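Local coordinates for malonyl CoA-acyl carrier protein transacylase (PDB 3EZO) that probably transfers the malonyl group from malonyl-CoA to the acyl carrier protein, the step that supplies malonyl units for fatty acid synthesis, at residues Q128-V133 with L211-D216. Residues are numbered along the deposited sequence; the frame is centred on the assembly and turned at random.
Sequences QTAVPV and LKPASD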
loop_
_atom_site.group_PDB
_atom_site.type_symbol
_atom_site.label_atom_id
_atom_site.label_comp_id
_atom_site.label_asym_id
_atom_site.label_seq_id
_atom_site.Cartn_x
_atom_site.Cartn_y
_atom_site.Cartn_z
ATOM N N GLN A 128 -10.904 -1.492 9.891
ATOM C CA GLN A 128 -11.205 -0.451 10.871
ATOM C C GLN A 128 -12.055 -0.993 12.040
ATOM O O GLN A 128 -12.038 -0.431 13.109
ATOM C CB GLN A 128 -11.871 0.746 10.171
ATOM C CG GLN A 128 -12.112 1.957 11.058
ATOM C CD GLN A 128 -10.818 2.542 11.610
ATOM O OE1 GLN A 128 -10.750 2.819 12.819
ATOM N NE2 GLN A 128 -9.768 2.677 10.753
ATOM N N THR A 129 -12.826 -2.060 11.825
ATOM C CA THR A 129 -13.693 -2.582 12.852
ATOM C C THR A 129 -13.317 -3.981 13.409
ATOM O O THR A 129 -14.136 -4.617 14.098
ATOM C CB THR A 129 -15.092 -2.616 12.296
ATOM O OG1 THR A 129 -15.129 -3.500 11.181
ATOM C CG2 THR A 129 -15.514 -1.185 11.852
ATOM N N ALA A 130 -12.112 -4.467 13.111
ATOM C CA ALA A 130 -11.690 -5.801 13.559
ATOM C C ALA A 130 -11.606 -5.860 15.091
ATOM O O ALA A 130 -12.033 -6.845 15.697
ATOM C CB ALA A 130 -10.373 -6.201 12.944
ATOM N N VAL A 131 -11.091 -4.799 15.708
ATOM C CA VAL A 131 -10.949 -4.758 17.156
ATOM C C VAL A 131 -11.691 -3.555 17.722
ATOM O O VAL A 131 -11.909 -2.547 17.016
ATOM C CB VAL A 131 -9.470 -4.754 17.618
ATOM C CG1 VAL A 131 -8.714 -5.936 16.999
ATOM C CG2 VAL A 131 -8.793 -3.502 17.261
ATOM N N PRO A 132 -12.085 -3.654 18.995
ATOM C CA PRO A 132 -12.831 -2.544 19.548
ATOM C C PRO A 132 -12.058 -1.228 19.569
ATOM O O PRO A 132 -10.830 -1.202 19.608
ATOM C CB PRO A 132 -13.181 -3.027 20.952
ATOM C CG PRO A 132 -13.234 -4.550 20.824
ATOM C CD PRO A 132 -12.035 -4.798 19.926
ATOM N N VAL A 133 -12.795 -0.140 19.520
ATOM C CA VAL A 133 -12.222 1.201 19.473
ATOM C C VAL A 133 -11.230 1.414 20.611
ATOM O O VAL A 133 -11.504 1.017 21.756
ATOM C CB VAL A 133 -13.352 2.278 19.580
ATOM C CG1 VAL A 133 -12.765 3.721 19.674
ATOM C CG2 VAL A 133 -14.325 2.136 18.390
ATOM N N LEU A 211 -5.536 -8.071 14.047
ATOM C CA LEU A 211 -6.471 -7.847 12.965
ATOM C C LEU A 211 -7.010 -9.127 12.327
ATOM O O LEU A 211 -7.654 -9.041 11.291
ATOM C CB LEU A 211 -5.868 -6.914 11.902
ATOM C CG LEU A 211 -6.765 -5.694 11.597
ATOM C CD1 LEU A 211 -6.713 -4.641 12.719
ATOM C CD2 LEU A 211 -6.407 -5.042 10.272
ATOM N N LYS A 212 -6.805 -10.307 12.938
ATOM C CA LYS A 212 -7.313 -11.544 12.351
ATOM C C LYS A 212 -8.788 -11.473 11.917
ATOM O O LYS A 212 -9.159 -12.086 10.903
ATOM C CB LYS A 212 -7.158 -12.709 13.325
ATOM C CG LYS A 212 -7.850 -14.005 12.904
ATOM C CD LYS A 212 -7.859 -15.029 14.024
ATOM C CE LYS A 212 -8.658 -16.292 13.692
ATOM N NZ LYS A 212 -10.101 -16.118 13.520
ATOM N N PRO A 213 -9.649 -10.780 12.706
ATOM C CA PRO A 213 -11.051 -10.754 12.289
ATOM C C PRO A 213 -11.256 -10.074 10.935
ATOM O O PRO A 213 -12.106 -10.482 10.193
ATOM C CB PRO A 213 -11.751 -10.005 13.432
ATOM C CG PRO A 213 -10.818 -10.187 14.657
ATOM C CD PRO A 213 -9.453 -10.285 14.097
ATOM N N ALA A 214 -10.407 -9.120 10.574
ATOM C CA ALA A 214 -10.480 -8.490 9.273
ATOM C C ALA A 214 -10.141 -9.515 8.187
ATOM O O ALA A 214 -10.820 -9.565 7.152
ATOM C CB ALA A 214 -9.535 -7.266 9.215
ATOM N N SER A 215 -9.100 -10.317 8.426
ATOM C CA SER A 215 -8.739 -11.394 7.503
ATOM C C SER A 215 -9.908 -12.341 7.278
ATOM O O SER A 215 -10.163 -12.770 6.152
ATOM C CB SER A 215 -7.514 -12.199 8.007
ATOM O OG SER A 215 -6.364 -11.389 7.943
ATOM N N ASP A 216 -10.631 -12.656 8.350
ATOM C CA ASP A 216 -11.744 -13.580 8.230
ATOM C C ASP A 216 -12.869 -13.017 7.361
ATOM O O ASP A 216 -13.436 -13.735 6.558
ATOM C CB ASP A 216 -12.284 -13.954 9.616
ATOM C CG ASP A 216 -11.283 -14.785 10.410
ATOM O OD1 ASP A 216 -10.522 -15.538 9.762
ATOM O OD2 ASP A 216 -11.238 -14.661 11.651
#
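Ala-130 shows how a single methyl group can dock a loop on the first turn of a helix. Its CB points at segment 211-216 and meets three apolar side chains: CG of Leu-211 at 3.9 Å, CB of Ala-214 at 4.0 Å and, a little farther, CB of Pro-213. The same methyl also lies 3.8 Å from the backbone N of Ala-214, an amide already engaged by the carbonyl of Leu-211 within the turn. Leu-211, at the N-cap position, leaves its backbone in another direction, yet its branch swings back to the loop; chi1 of -126° is off the staggered values, and CD1 comes within 4.0 Å of Ala-130 CB. Here the acyltransferase fold passes between its two parts: residues 128-133 lead from helix 113-128 into strand 136-142 of the small antiparallel sheet, while helix 212-223 follows closely on the predicted active-site His-207, whose side chain is about 6 Å from that of Leu-211. Pro-205, in the connection that leads into helix 212-223, touches both Leu-211 and Val-131. Among polar atoms, the carbonyl O of Ala-130 rests against the pyrrolidine of Pro-213, 3.7 Å from CG, a van der Waals contact. Away from the loop, along the helix, Lys-212 NZ reaches the syn lone pair of Asp-216 OD2 in a 2.6 Å salt bridge, and Arg-219 pairs with the other carboxylate oxygen.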